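Local structure of putative lipoprotein (Parabacteroides distasonis ATCC 8503, 3JX8) at residues A[32-37]-A[89-94]. The protein is of unknown function but is probably a lipid-anchored surface protein with an adhesin-like head domain, possibly acting in cell adhesion or lipid binding. Sequence-based numbering, arbitrary orientation.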
loop_
_atom_site.group_PDB
_atom_site.type_symbol
_atom_site.label_atom_id
_atom_site.label_comp_id
_atom_site.label_asym_id
_atom_site.label_seq_id
_atom_site.Cartn_x
_atom_site.Cartn_y
_atom_site.Cartn_z
ATOM N N ALA A 32 1.145 -18.590 -16.180
ATOM C CA ALA A 32 1.979 -18.921 -17.346
ATOM C C ALA A 32 3.363 -18.295 -17.249
ATOM O O ALA A 32 3.562 -17.296 -16.570
ATOM C CB ALA A 32 1.311 -18.458 -18.638
ATOM N N ASP A 33 4.307 -18.894 -17.954
ATOM C CA ASP A 33 5.500 -18.183 -18.394
ATOM C C ASP A 33 5.166 -17.490 -19.710
ATOM O O ASP A 33 4.915 -18.143 -20.731
ATOM C CB ASP A 33 6.665 -19.140 -18.567
ATOM C CG ASP A 33 7.131 -19.723 -17.239
ATOM O OD1 ASP A 33 7.072 -19.030 -16.197
ATOM O OD2 ASP A 33 7.593 -20.868 -17.232
ATOM N N PHE A 34 5.134 -16.165 -19.660
ATOM C CA PHE A 34 4.711 -15.325 -20.754
ATOM C C PHE A 34 5.948 -14.612 -21.242
ATOM O O PHE A 34 6.558 -13.876 -20.503
ATOM C CB PHE A 34 3.661 -14.346 -20.217
ATOM C CG PHE A 34 2.889 -13.554 -21.262
ATOM C CD1 PHE A 34 3.484 -13.069 -22.425
ATOM C CD2 PHE A 34 1.572 -13.206 -21.003
ATOM C CE1 PHE A 34 2.756 -12.299 -23.323
ATOM C CE2 PHE A 34 0.831 -12.466 -21.919
ATOM C CZ PHE A 34 1.410 -12.015 -23.067
ATOM N N GLU A 35 6.328 -14.849 -22.488
ATOM C CA GLU A 35 7.406 -14.107 -23.144
ATOM C C GLU A 35 6.851 -13.090 -24.123
ATOM O O GLU A 35 6.117 -13.455 -25.049
ATOM C CB GLU A 35 8.276 -15.044 -23.956
ATOM C CG GLU A 35 9.070 -15.993 -23.157
ATOM C CD GLU A 35 9.865 -16.940 -24.044
ATOM O OE1 GLU A 35 9.865 -16.770 -25.307
ATOM O OE2 GLU A 35 10.501 -17.848 -23.470
ATOM N N TYR A 36 7.229 -11.829 -23.939
ATOM C CA TYR A 36 6.737 -10.744 -24.777
ATOM C C TYR A 36 7.921 -9.997 -25.356
ATOM O O TYR A 36 8.987 -9.927 -24.738
ATOM C CB TYR A 36 5.822 -9.780 -23.988
ATOM C CG TYR A 36 5.469 -8.536 -24.785
ATOM C CD1 TYR A 36 4.408 -8.536 -25.672
ATOM C CD2 TYR A 36 6.237 -7.385 -24.689
ATOM C CE1 TYR A 36 4.122 -7.422 -26.437
ATOM C CE2 TYR A 36 5.966 -6.277 -25.449
ATOM C CZ TYR A 36 4.898 -6.297 -26.320
ATOM O OH TYR A 36 4.629 -5.188 -27.107
ATOM N N GLU A 37 7.733 -9.450 -26.548
ATOM C CA GLU A 37 8.672 -8.496 -27.139
ATOM C C GLU A 37 7.920 -7.445 -27.933
ATOM O O GLU A 37 6.852 -7.703 -28.478
ATOM C CB GLU A 37 9.678 -9.171 -28.090
ATOM C CG GLU A 37 10.515 -10.321 -27.491
ATOM C CD GLU A 37 11.478 -9.922 -26.348
ATOM O OE1 GLU A 37 11.816 -8.726 -26.183
ATOM O OE2 GLU A 37 11.927 -10.835 -25.609
ATOM N N TYR A 89 2.235 -24.297 -19.170
ATOM C CA TYR A 89 1.510 -23.088 -19.557
ATOM C C TYR A 89 2.511 -22.037 -19.979
ATOM O O TYR A 89 3.235 -21.494 -19.144
ATOM C CB TYR A 89 0.601 -22.621 -18.421
ATOM C CG TYR A 89 -0.386 -21.514 -18.744
ATOM C CD1 TYR A 89 -0.644 -21.090 -20.057
ATOM C CD2 TYR A 89 -1.101 -20.905 -17.721
ATOM C CE1 TYR A 89 -1.556 -20.073 -20.313
ATOM C CE2 TYR A 89 -2.032 -19.900 -17.989
ATOM C CZ TYR A 89 -2.245 -19.487 -19.274
ATOM O OH TYR A 89 -3.175 -18.511 -19.515
ATOM N N LYS A 90 2.584 -21.813 -21.295
ATOM C CA LYS A 90 3.553 -20.916 -21.907
ATOM C C LYS A 90 2.820 -20.026 -22.889
ATOM O O LYS A 90 1.912 -20.492 -23.620
ATOM C CB LYS A 90 4.624 -21.695 -22.654
ATOM C CG LYS A 90 5.472 -22.560 -21.765
ATOM C CD LYS A 90 6.667 -23.208 -22.496
ATOM C CE LYS A 90 6.274 -24.408 -23.304
ATOM N NZ LYS A 90 7.435 -24.977 -24.064
ATOM N N ILE A 91 3.214 -18.756 -22.917
ATOM C CA ILE A 91 2.632 -17.796 -23.824
ATOM C C ILE A 91 3.783 -17.057 -24.514
ATOM O O ILE A 91 4.758 -16.658 -23.863
ATOM C CB ILE A 91 1.757 -16.762 -23.075
ATOM C CG1 ILE A 91 0.658 -17.484 -22.277
ATOM C CG2 ILE A 91 1.192 -15.713 -24.074
ATOM C CD1 ILE A 91 -0.100 -16.610 -21.249
ATOM N N LYS A 92 3.691 -16.906 -25.830
ATOM C CA LYS A 92 4.632 -16.072 -26.567
ATOM C C LYS A 92 3.825 -15.061 -27.369
ATOM O O LYS A 92 2.864 -15.419 -28.070
ATOM C CB LYS A 92 5.526 -16.915 -27.473
ATOM C CG LYS A 92 6.497 -17.794 -26.703
ATOM C CD LYS A 92 7.561 -18.374 -27.601
ATOM C CE LYS A 92 8.535 -19.228 -26.801
ATOM N NZ LYS A 92 9.832 -19.368 -27.527
ATOM N N SER A 93 4.181 -13.791 -27.256
ATOM C CA SER A 93 3.441 -12.792 -28.026
ATOM C C SER A 93 4.301 -11.596 -28.329
ATOM O O SER A 93 5.298 -11.367 -27.654
ATOM C CB SER A 93 2.158 -12.372 -27.287
ATOM O OG SER A 93 1.285 -11.632 -28.120
ATOM N N ASN A 94 3.923 -10.860 -29.367
ATOM C CA ASN A 94 4.527 -9.585 -29.661
ATOM C C ASN A 94 3.545 -8.577 -30.252
ATOM O O ASN A 94 2.481 -8.939 -30.780
ATOM C CB ASN A 94 5.748 -9.770 -30.549
ATOM C CG ASN A 94 5.424 -10.437 -31.875
ATOM O OD1 ASN A 94 4.959 -9.787 -32.817
ATOM N ND2 ASN A 94 5.701 -11.717 -31.960
#
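Tyr89 turns one ring face to Ala32, whose CB sits over the ring centre, 3.4 Å from the centroid, in a CH-pi contact. The two strands are parallel neighbours in a beta-solenoid, consistent with a putative adhesin head domain. Tyr89 O accepts the first backbone bond, from Asp33 N. Lys90 points to the exposed face, as Asp33 does, and its backbone is hydrogen-bonded to Thr48 of the antiparallel strand 44-50. Ile91 follows on the buried face. Both its backbone N and its O bond to strand 33-37: N donates to Asp33 O, and O accepts from Glu35 N at 2.8 Å and a nearly straight 169°. Its CD1 is pressed against Ala32 CB at 3.5 Å, a tight fit. CG2, anti to the backbone N, sits over the centre of the Phe34 ring in a CH-pi contact, 3.6 Å from the centroid. Phe109 and Phe28 also meet that ring. Lys92 returns to the exposed face beside Glu35. Its long salt bridge, NZ to Glu35 OE1 at 3.4 Å, is doubtful, as Lys92 has two conformers. Ser93 N donates to Glu35 O, and OG of this buried residue is hydrogen-bonded to Tyr44 O and Tyr23 OH. Ser93 O accepts the longer last bond, 3.3 Å from Glu37 N. Finally, Asn94 CA packs 3.9 Å from Tyr36 CE1.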